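Local coordinates for SusD-like carbohydrate binding protein (Bacteroides vulgatus, PDB 3LEW) that probably binds carbohydrate at the bacterial outer membrane, as a SusD-family protein probably involved in nutrient binding, at residues R68-E72 with F73-Y77; P166-S169 with V170-Y174; R194-K197 with H198-D201; L390-T393 with I394-E397. All blocks are in the same frame, centred on the assembly; numbering follows the deposited sequence.

Interaction 1: R68-E72 with F73-Y77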
loop_
_atom_site.group_PDB
_atom_site.type_symbol
_atom_site.label_atom_id
_atom_site.label_comp_id
_atom_site.label_asym_id
_atom_site.label_seq_id
_atom_site.Cartn_x
_atom_site.Cartn_y
_atom_site.Cartn_z
ATOM N N ARG A 68 -6.874 5.260 15.005
ATOM C CA ARG A 68 -6.039 5.586 16.194
ATOM C C ARG A 68 -5.396 4.309 16.784
ATOM O O ARG A 68 -4.233 4.339 17.116
ATOM C CB ARG A 68 -6.812 6.331 17.281
ATOM C CG ARG A 68 -5.903 6.690 18.532
ATOM C CD ARG A 68 -6.722 7.061 19.792
ATOM N NE ARG A 68 -7.633 5.958 20.160
ATOM C CZ ARG A 68 -7.396 5.017 21.073
ATOM N NH1 ARG A 68 -6.269 5.019 21.785
ATOM N NH2 ARG A 68 -8.308 4.076 21.303
ATOM N N THR A 69 -6.145 3.209 16.902
ATOM C CA THR A 69 -5.611 1.998 17.493
ATOM C C THR A 69 -4.500 1.381 16.609
ATOM O O THR A 69 -3.649 0.704 17.115
ATOM C CB THR A 69 -6.672 0.963 17.828
ATOM O OG1 THR A 69 -7.367 0.568 16.629
ATOM C CG2 THR A 69 -7.706 1.504 18.898
ATOM N N HIS A 70 -4.543 1.610 15.308
ATOM C CA HIS A 70 -3.497 1.179 14.379
ATOM C C HIS A 70 -2.226 1.946 14.656
ATOM O O HIS A 70 -1.140 1.341 14.687
ATOM C CB HIS A 70 -3.926 1.325 12.876
ATOM C CG HIS A 70 -5.258 0.715 12.572
ATOM N ND1 HIS A 70 -6.415 1.180 13.154
ATOM C CD2 HIS A 70 -5.633 -0.301 11.750
ATOM C CE1 HIS A 70 -7.445 0.460 12.721
ATOM N NE2 HIS A 70 -7.002 -0.438 11.856
ATOM N N ASN A 71 -2.336 3.269 14.879
ATOM C CA ASN A 71 -1.177 4.084 15.205
ATOM C C ASN A 71 -0.519 3.591 16.500
ATOM O O ASN A 71 0.693 3.696 16.645
ATOM C CB ASN A 71 -1.586 5.556 15.254
ATOM C CG ASN A 71 -0.429 6.546 15.102
ATOM O OD1 ASN A 71 -0.409 7.561 15.820
ATOM N ND2 ASN A 71 0.466 6.332 14.121
ATOM N N GLU A 72 -1.316 3.054 17.414
ATOM C CA GLU A 72 -0.881 2.503 18.698
ATOM C C GLU A 72 -0.302 1.085 18.613
ATOM O O GLU A 72 0.257 0.563 19.613
ATOM C CB GLU A 72 -2.094 2.366 19.617
ATOM C CG GLU A 72 -2.767 3.625 20.005
ATOM C CD GLU A 72 -3.791 3.399 21.081
ATOM O OE1 GLU A 72 -4.510 2.380 21.047
ATOM O OE2 GLU A 72 -3.870 4.237 21.986
ATOM N N PHE A 73 -0.497 0.444 17.463
ATOM C CA PHE A 73 -0.137 -0.971 17.216
ATOM C C PHE A 73 -1.046 -1.990 17.894
ATOM O O PHE A 73 -0.695 -3.179 18.010
ATOM C CB PHE A 73 1.350 -1.265 17.513
ATOM C CG PHE A 73 2.290 -0.552 16.595
ATOM C CD1 PHE A 73 2.637 -1.078 15.371
ATOM C CD2 PHE A 73 2.839 0.643 16.969
ATOM C CE1 PHE A 73 3.497 -0.391 14.509
ATOM C CE2 PHE A 73 3.670 1.313 16.153
ATOM C CZ PHE A 73 4.012 0.811 14.908
ATOM N N SER A 74 -2.215 -1.565 18.362
ATOM C CA SER A 74 -3.116 -2.547 18.979
ATOM C C SER A 74 -4.152 -3.187 18.022
ATOM O O SER A 74 -4.646 -4.288 18.330
ATOM C CB SER A 74 -3.804 -1.950 20.193
ATOM O OG SER A 74 -4.720 -0.997 19.790
ATOM N N ALA A 75 -4.470 -2.514 16.895
ATOM C CA ALA A 75 -5.572 -2.909 15.997
ATOM C C ALA A 75 -5.361 -4.249 15.275
ATOM O O ALA A 75 -6.221 -5.124 15.318
ATOM C CB ALA A 75 -5.844 -1.809 14.947
ATOM N N ILE A 76 -4.221 -4.413 14.621
ATOM C CA ILE A 76 -3.999 -5.591 13.793
ATOM C C ILE A 76 -3.637 -6.801 14.680
ATOM O O ILE A 76 -4.238 -7.863 14.550
ATOM C CB ILE A 76 -2.940 -5.286 12.699
ATOM C CG1 ILE A 76 -3.474 -4.207 11.724
ATOM C CG2 ILE A 76 -2.542 -6.574 11.915
ATOM C CD1 ILE A 76 -4.626 -4.715 10.800
ATOM N N TYR A 77 -2.693 -6.628 15.589
ATOM C CA TYR A 77 -2.324 -7.663 16.561
ATOM C C TYR A 77 -3.573 -8.081 17.342
ATOM O O TYR A 77 -3.740 -9.237 17.696
ATOM C CB TYR A 77 -1.277 -7.104 17.509
ATOM C CG TYR A 77 -0.958 -8.034 18.648
ATOM C CD1 TYR A 77 -0.070 -9.060 18.476
ATOM C CD2 TYR A 77 -1.570 -7.894 19.884
ATOM C CE1 TYR A 77 0.246 -9.921 19.519
ATOM C CE2 TYR A 77 -1.256 -8.769 20.931
ATOM C CZ TYR A 77 -0.360 -9.783 20.723
ATOM O OH TYR A 77 -0.038 -10.686 21.754
#
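His-70 and Ala-75 meet because the His-70 side chain leaves with CG anti to its carbonyl carbon (chi1 -50°) and its ring is turned so that one face looks at the methyl of Ala-75. The setting is the C-terminal end of the short helix 68-71, closed by a Schellman motif: Phe-73 takes a positive phi of 73°, and the chain folds back over the last turn. The evidence for a CH-pi contact is direct. Ala-75 CB stands 3.4 Å from the centroid of the His-70 ring, only 2° off the ring normal, and all five ring atoms lie almost equally far from it. Beyond this pair, His-70 NE2 is hydrogen-bonded to Thr-82 OG1, which helps to fix the rotation of the ring.

The backbone supplies the polar part of the closure. Phe-73 N donates to His-70 O at 3.0 Å, and Ser-74 N reaches Thr-69 O, also at 3.0 Å. Weak bonds to this same Thr-69 oxygen come from Ala-75 N and Ser-74 OG, which gathers donors of the turn on one acceptor. The carbonyl oxygen of His-70 also lies over one face of the Phe-73 ring, and that ring meets Phe-455 edge-to-face, joining this cap to a distant part of the chain. Beside the histidine ring, Thr-69 OG1 touches the same methyl, 3.3 Å from Ala-75 CB.

Interaction 2: P166-S169 with V170-Y174; sequences PASS and VSEVY
A capping box opens helix 170-187, with Ser-169 as its N-cap and Glu-172 three residues on, each side chain accepting from the other's backbone. Ser-169 OG takes the N-H of Glu-172 at 3.1 Å. The serine hydroxyl is placed for this by a chi1 of 66°, which sets OG between the backbone N and the carbonyl carbon. In return Ser-169 N donates to Glu-172 OE1 at 3.0 Å and 168°, a straight bond that meets the carboxylate on its anti side and 31° out of its plane.

The returning glutamate also packs against the serines: its CG lies 3.3 Å from Ser-169 OG, while OE1 comes within 3.3 Å of Ser-168 CB. The first regular helical bond, Val-173 N to Ser-169 O at 2.9 Å, starts from the N-cap carbonyl, and Val-173 CG2 flanks that oxygen. Just upstream, Ser-168 pairs through its backbone with Cys-148 and Ala-149, while Val-173 packs on Ala-133 of helix 111-135. The chain therefore passes from a short, weakly bonded strand into a helix, and the two reciprocal side-chain-to-backbone bonds are the signature of the capping box at a helix N-terminus.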
loop_
_atom_site.group_PDB
_atom_site.type_symbol
_atom_site.label_atom_id
_atom_site.label_comp_id
_atom_site.label_asym_id
_atom_site.label_seq_id
_atom_site.Cartn_x
_atom_site.Cartn_y
_atom_site.Cartn_z
ATOM N N PRO A 166 -3.421 -26.898 4.906
ATOM C CA PRO A 166 -2.368 -26.291 5.721
ATOM C C PRO A 166 -1.845 -25.020 5.106
ATOM O O PRO A 166 -1.747 -24.934 3.886
ATOM C CB PRO A 166 -1.273 -27.358 5.740
ATOM C CG PRO A 166 -1.982 -28.651 5.472
ATOM C CD PRO A 166 -3.046 -28.259 4.478
ATOM N N ALA A 167 -1.517 -24.027 5.944
ATOM C CA ALA A 167 -0.864 -22.839 5.470
ATOM C C ALA A 167 0.494 -23.228 4.834
ATOM O O ALA A 167 1.174 -24.151 5.305
ATOM C CB ALA A 167 -0.633 -21.864 6.638
ATOM N N SER A 168 0.846 -22.509 3.781
ATOM C CA SER A 168 2.172 -22.554 3.138
ATOM C C SER A 168 3.087 -21.550 3.814
ATOM O O SER A 168 2.609 -20.711 4.550
ATOM C CB SER A 168 2.047 -22.217 1.663
ATOM O OG SER A 168 1.303 -23.226 1.019
ATOM N N SER A 169 4.382 -21.618 3.511
ATOM C CA SER A 169 5.382 -20.739 4.115
ATOM C C SER A 169 5.455 -19.439 3.354
ATOM O O SER A 169 4.971 -19.328 2.207
ATOM C CB SER A 169 6.771 -21.325 4.066
ATOM O OG SER A 169 7.231 -21.446 2.720
ATOM N N VAL A 170 6.109 -18.461 3.980
ATOM C CA VAL A 170 6.280 -17.154 3.333
ATOM C C VAL A 170 7.027 -17.280 2.004
ATOM O O VAL A 170 6.612 -16.639 1.004
ATOM C CB VAL A 170 6.950 -16.109 4.288
ATOM C CG1 VAL A 170 8.308 -16.614 4.810
ATOM C CG2 VAL A 170 7.077 -14.724 3.596
ATOM N N SER A 171 8.041 -18.143 1.925
ATOM C CA SER A 171 8.753 -18.354 0.652
ATOM C C SER A 171 7.800 -18.937 -0.407
ATOM O O SER A 171 7.824 -18.535 -1.577
ATOM C CB SER A 171 9.947 -19.293 0.826
ATOM O OG SER A 171 10.966 -18.717 1.623
ATOM N N GLU A 172 6.961 -19.883 0.013
ATOM C CA GLU A 172 6.028 -20.518 -0.918
ATOM C C GLU A 172 4.949 -19.551 -1.427
ATOM O O GLU A 172 4.579 -19.592 -2.605
ATOM C CB GLU A 172 5.386 -21.740 -0.284
ATOM C CG GLU A 172 6.337 -22.891 -0.115
ATOM C CD GLU A 172 5.826 -24.028 0.756
ATOM O OE1 GLU A 172 4.923 -23.802 1.601
ATOM O OE2 GLU A 172 6.417 -25.135 0.629
ATOM N N VAL A 173 4.465 -18.668 -0.565
ATOM C CA VAL A 173 3.447 -17.710 -0.962
ATOM C C VAL A 173 4.060 -16.672 -1.885
ATOM O O VAL A 173 3.443 -16.293 -2.907
ATOM C CB VAL A 173 2.714 -17.088 0.225
ATOM C CG1 VAL A 173 1.712 -16.042 -0.237
ATOM C CG2 VAL A 173 1.993 -18.176 1.026
ATOM N N TYR A 174 5.257 -16.187 -1.543
ATOM C CA TYR A 174 5.983 -15.327 -2.511
ATOM C C TYR A 174 6.168 -16.027 -3.881
ATOM O O TYR A 174 5.951 -15.403 -4.922
ATOM C CB TYR A 174 7.313 -14.813 -1.947
ATOM C CG TYR A 174 7.220 -13.520 -1.160
ATOM C CD1 TYR A 174 6.798 -12.333 -1.765
ATOM C CD2 TYR A 174 7.637 -13.474 0.158
ATOM C CE1 TYR A 174 6.712 -11.152 -1.069
ATOM C CE2 TYR A 174 7.562 -12.281 0.883
ATOM C CZ TYR A 174 7.131 -11.126 0.247
ATOM O OH TYR A 174 7.056 -9.931 0.921
#

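Interaction 3: R194-K197 with H198-D201; sequences RDAK and HKID
Arg-194 folds back over the type I beta turn Ala-196 to Lys-199 to reach Asp-201, in the loop before helix 202-215, and its side chain can be followed outward from CB. That atom packs on Lys-199 CB at 3.9 Å. CG, set between the backbone N and the carbonyl carbon by a chi1 of 59°, passes 3.5 Å from Asp-201 OD2, and CD lies 3.1 Å from Lys-199 O. The chain is extended from CG to NE, which delivers NE to Asp-201 OD2 at 3.0 Å. This is a salt bridge, but its N-H...O angle of 125° makes the hydrogen bond weak, and the guanidinium and carboxylate planes are 52° apart. At the tip, NH1 donates to Lys-199 O at 2.9 Å, lying in the carbonyl plane of its acceptor, though that oxygen is tilted out of the guanidinium plane. NH2 turns to Ile-255 O outside the loop.

Two waters close the link: one joins Arg-194 N to Asp-201 OD2, and another, at the guanidinium edge and in its plane, connects NH2 to the same carboxylate oxygen. OD2 thus accepts from NE and both waters, which would probably favour its charged form. The other oxygen, OD1, caps helix 202-215 by accepting from Val-204 N, so Asp-201 couples the loop to the helix start.

The turn itself closes with Lys-199 N donating to Ala-196 O at 3.1 Å. Lys-199 NZ extends to a salt bridge with Glu-23. Ala-196 CB approaches the His-198 ring obliquely, 3.4 Å from CE1.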
loop_
_atom_site.group_PDB
_atom_site.type_symbol
_atom_site.label_atom_id
_atom_site.label_comp_id
_atom_site.label_asym_id
_atom_site.label_seq_id
_atom_site.Cartn_x
_atom_site.Cartn_y
_atom_site.Cartn_z
ATOM N N ARG A 194 -5.904 -1.618 -22.586
ATOM C CA ARG A 194 -6.911 -1.517 -21.535
ATOM C C ARG A 194 -7.569 -0.137 -21.660
ATOM O O ARG A 194 -6.949 0.813 -22.161
ATOM C CB ARG A 194 -6.295 -1.650 -20.134
ATOM C CG ARG A 194 -5.251 -0.635 -19.805
ATOM C CD ARG A 194 -4.800 -0.804 -18.352
ATOM N NE ARG A 194 -3.656 0.043 -18.068
ATOM C CZ ARG A 194 -3.342 0.547 -16.873
ATOM N NH1 ARG A 194 -4.091 0.304 -15.807
ATOM N NH2 ARG A 194 -2.283 1.335 -16.769
ATOM N N ASP A 195 -8.802 -0.031 -21.200
ATOM C CA ASP A 195 -9.560 1.213 -21.305
ATOM C C ASP A 195 -9.826 1.950 -19.994
ATOM O O ASP A 195 -10.536 2.961 -19.997
ATOM C CB ASP A 195 -10.903 0.973 -22.012
ATOM C CG ASP A 195 -11.757 -0.083 -21.312
ATOM O OD1 ASP A 195 -11.647 -0.284 -20.079
ATOM O OD2 ASP A 195 -12.504 -0.765 -22.031
ATOM N N ALA A 196 -9.217 1.483 -18.905
ATOM C CA ALA A 196 -9.386 2.101 -17.619
ATOM C C ALA A 196 -8.236 1.746 -16.700
ATOM O O ALA A 196 -7.612 0.679 -16.857
ATOM C CB ALA A 196 -10.795 1.726 -16.991
ATOM N N LYS A 197 -7.930 2.646 -15.768
ATOM C CA LYS A 197 -6.735 2.525 -14.929
ATOM C C LYS A 197 -6.776 1.416 -13.903
ATOM O O LYS A 197 -5.728 1.085 -13.335
ATOM C CB LYS A 197 -6.379 3.835 -14.231
ATOM C CG LYS A 197 -5.806 4.866 -15.150
ATOM C CD LYS A 197 -4.346 4.523 -15.530
ATOM C CE LYS A 197 -3.728 5.673 -16.307
ATOM N NZ LYS A 197 -3.438 6.838 -15.431
ATOM N N HIS A 198 -7.951 0.837 -13.624
ATOM C CA HIS A 198 -8.006 -0.312 -12.679
ATOM C C HIS A 198 -7.752 -1.638 -13.399
ATOM O O HIS A 198 -7.524 -2.677 -12.745
ATOM C CB HIS A 198 -9.367 -0.372 -11.940
ATOM C CG HIS A 198 -10.553 -0.563 -12.845
ATOM N ND1 HIS A 198 -11.043 0.447 -13.661
ATOM C CD2 HIS A 198 -11.351 -1.638 -13.042
ATOM C CE1 HIS A 198 -12.085 -0.016 -14.335
ATOM N NE2 HIS A 198 -12.283 -1.283 -13.989
ATOM N N LYS A 199 -7.828 -1.633 -14.737
ATOM C CA LYS A 199 -7.671 -2.855 -15.528
ATOM C C LYS A 199 -6.190 -3.215 -15.638
ATOM O O LYS A 199 -5.323 -2.350 -15.658
ATOM C CB LYS A 199 -8.237 -2.662 -16.933
ATOM C CG LYS A 199 -9.738 -2.506 -16.982
ATOM C CD LYS A 199 -10.403 -3.857 -16.597
ATOM C CE LYS A 199 -11.579 -4.234 -17.480
ATOM N NZ LYS A 199 -11.737 -5.737 -17.617
ATOM N N ILE A 200 -5.897 -4.500 -15.615
ATOM C CA ILE A 200 -4.529 -4.987 -15.665
ATOM C C ILE A 200 -4.093 -5.227 -17.117
ATOM O O ILE A 200 -4.664 -6.046 -17.827
ATOM C CB ILE A 200 -4.419 -6.328 -14.845
ATOM C CG1 ILE A 200 -4.849 -6.099 -13.400
ATOM C CG2 ILE A 200 -3.026 -6.927 -14.982
ATOM C CD1 ILE A 200 -4.811 -7.374 -12.563
ATOM N N ASP A 201 -3.049 -4.544 -17.559
ATOM C CA ASP A 201 -2.450 -4.767 -18.864
ATOM C C ASP A 201 -0.991 -5.194 -18.646
ATOM O O ASP A 201 -0.596 -5.526 -17.516
ATOM C CB ASP A 201 -2.576 -3.551 -19.796
ATOM C CG ASP A 201 -1.772 -2.356 -19.337
ATOM O OD1 ASP A 201 -1.147 -2.443 -18.237
ATOM O OD2 ASP A 201 -1.810 -1.291 -20.045
HETATM O O HOH W 1 -2.963 -1.111 -22.407
HETATM O O HOH W 2 -0.783 1.133 -19.328
#

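Interaction 4: L390-T393 with I394-E397; sequences LLET and IWLE
Leu-391 and Trp-395, one turn apart in helix 387-401, make the aromatic contact of this stretch. With chi1 at -64° the indole lies back along the helix: Leu-391 O sits over one face, 3.2 Å from Trp-395 CG and offset toward the rim, and Leu-391 CB is 4.3 Å from the centroid of the six-membered ring, 16° off its normal, a CH-pi contact. Trp-395 NE1 is hydrogen-bonded to Glu-355 OE2 of helix 346-359, which ties the indole to that neighbouring helix.

Apolar and mixed packing follows the i to i+3 and i to i+4 spacing. Leu-390 CG meets Ile-394 CD1 at 4.0 Å, the two branches crossing obliquely. In the conformer described here, one of two, the aliphatic part of Glu-392 lies against the same indole, its CG 3.9 Å from Trp-395 CE3, and its OE2 is hydrogen-bonded to Gln-388.

In the backbone, the N-H of each of residues 394 to 397 donates to the carbonyl four residues earlier. Ile-394 N to Leu-390 O and Trp-395 N to Leu-391 O are both 2.9 Å, while Leu-396 N to Glu-392 O and Glu-397 N to Thr-393 O are both 3.0 Å.

The ionic interactions lie beyond the segments: Glu-397 forms salt bridges with Lys-373, Arg-302 and Lys-400. Leu-390 and Leu-391 touch Ala-358 of helix 346-359, and Ile-394 touches Leu-369 of helix 365-376. This is regular helix-on-helix contact, consistent with the TPR-like alpha-helical packing of SusD-family proteins.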
loop_
_atom_site.group_PDB
_atom_site.type_symbol
_atom_site.label_atom_id
_atom_site.label_comp_id
_atom_site.label_asym_id
_atom_site.label_seq_id
_atom_site.Cartn_x
_atom_site.Cartn_y
_atom_site.Cartn_z
ATOM N N LEU A 390 23.482 3.371 0.647
ATOM C CA LEU A 390 22.650 3.596 -0.556
ATOM C C LEU A 390 21.281 3.010 -0.344
ATOM O O LEU A 390 20.278 3.684 -0.586
ATOM C CB LEU A 390 23.281 2.986 -1.807
ATOM C CG LEU A 390 22.463 3.214 -3.090
ATOM C CD1 LEU A 390 22.195 4.716 -3.371
ATOM C CD2 LEU A 390 23.205 2.504 -4.254
ATOM N N LEU A 391 21.206 1.772 0.152
ATOM C CA LEU A 391 19.908 1.209 0.519
ATOM C C LEU A 391 19.143 2.082 1.501
ATOM O O LEU A 391 17.948 2.338 1.312
ATOM C CB LEU A 391 20.058 -0.214 1.058
ATOM C CG LEU A 391 20.428 -1.262 0.050
ATOM C CD1 LEU A 391 20.829 -2.572 0.776
ATOM C CD2 LEU A 391 19.264 -1.478 -0.927
ATOM N N GLU A 392 19.800 2.582 2.551
ATOM C CA GLU A 392 19.070 3.414 3.508
ATOM C C GLU A 392 18.578 4.722 2.874
ATOM O O GLU A 392 17.511 5.205 3.227
ATOM C CB GLU A 392 19.885 3.657 4.774
ATOM C CG GLU A 392 20.007 2.383 5.580
ATOM C CD GLU A 392 20.934 2.489 6.767
ATOM O OE1 GLU A 392 21.126 3.618 7.293
ATOM O OE2 GLU A 392 21.459 1.420 7.170
ATOM N N THR A 393 19.336 5.255 1.945
ATOM C CA THR A 393 18.967 6.489 1.225
ATOM C C THR A 393 17.755 6.242 0.315
ATOM O O THR A 393 16.843 7.076 0.216
ATOM C CB THR A 393 20.186 7.052 0.440
ATOM O OG1 THR A 393 21.264 7.272 1.369
ATOM C CG2 THR A 393 19.843 8.366 -0.226
ATOM N N ILE A 394 17.737 5.072 -0.305
ATOM C CA ILE A 394 16.587 4.632 -1.111
ATOM C C ILE A 394 15.336 4.431 -0.238
ATOM O O ILE A 394 14.252 4.912 -0.558
ATOM C CB ILE A 394 16.927 3.392 -1.964
ATOM C CG1 ILE A 394 18.016 3.747 -2.956
ATOM C CG2 ILE A 394 15.636 2.860 -2.691
ATOM C CD1 ILE A 394 18.570 2.567 -3.715
ATOM N N TRP A 395 15.497 3.750 0.879
ATOM C CA TRP A 395 14.391 3.545 1.826
ATOM C C TRP A 395 13.826 4.889 2.340
ATOM O O TRP A 395 12.601 5.008 2.550
ATOM C CB TRP A 395 14.840 2.683 2.990
ATOM C CG TRP A 395 15.237 1.268 2.596
ATOM C CD1 TRP A 395 14.837 0.569 1.484
ATOM C CD2 TRP A 395 16.048 0.384 3.354
ATOM N NE1 TRP A 395 15.386 -0.695 1.508
ATOM C CE2 TRP A 395 16.153 -0.820 2.628
ATOM C CE3 TRP A 395 16.760 0.513 4.554
ATOM C CZ2 TRP A 395 16.895 -1.919 3.098
ATOM C CZ3 TRP A 395 17.517 -0.577 5.005
ATOM C CH2 TRP A 395 17.562 -1.773 4.281
ATOM N N LEU A 396 14.696 5.871 2.576
ATOM C CA LEU A 396 14.247 7.189 3.013
ATOM C C LEU A 396 13.450 7.864 1.912
ATOM O O LEU A 396 12.393 8.441 2.170
ATOM C CB LEU A 396 15.397 8.091 3.462
ATOM C CG LEU A 396 15.847 7.838 4.903
ATOM C CD1 LEU A 396 17.264 8.351 5.107
ATOM C CD2 LEU A 396 14.886 8.481 5.879
ATOM N N GLU A 397 13.943 7.783 0.690
ATOM C CA GLU A 397 13.203 8.380 -0.447
ATOM C C GLU A 397 11.849 7.677 -0.670
ATOM O O GLU A 397 10.880 8.330 -1.057
ATOM C CB GLU A 397 14.084 8.426 -1.714
ATOM C CG GLU A 397 13.582 9.358 -2.792
ATOM C CD GLU A 397 13.476 10.808 -2.356
ATOM O OE1 GLU A 397 14.400 11.353 -1.712
ATOM O OE2 GLU A 397 12.403 11.374 -2.618
#

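None of the four contacts touches another, the nearest atoms being about 12 Å apart or more, and each lies within one continuous stretch. Interactions 1, 2 and 3 belong to the N-terminal half of the chain, and interaction 4 comes much later. Interaction 3 is a surface contact and relies on charge and water; the other three are partly buried. Interactions 1 and 2 treat opposite helix ends: a Schellman closure after 68-71 and a capping box before 170-187. Interaction 3 likewise leads into a helix start, that of 202-215. Interaction 4, inside a helix, depends on apolar and aromatic side chains instead. Interactions 1 and 3 lie on opposite sides of the chain's centre, their centres about 34 Å apart.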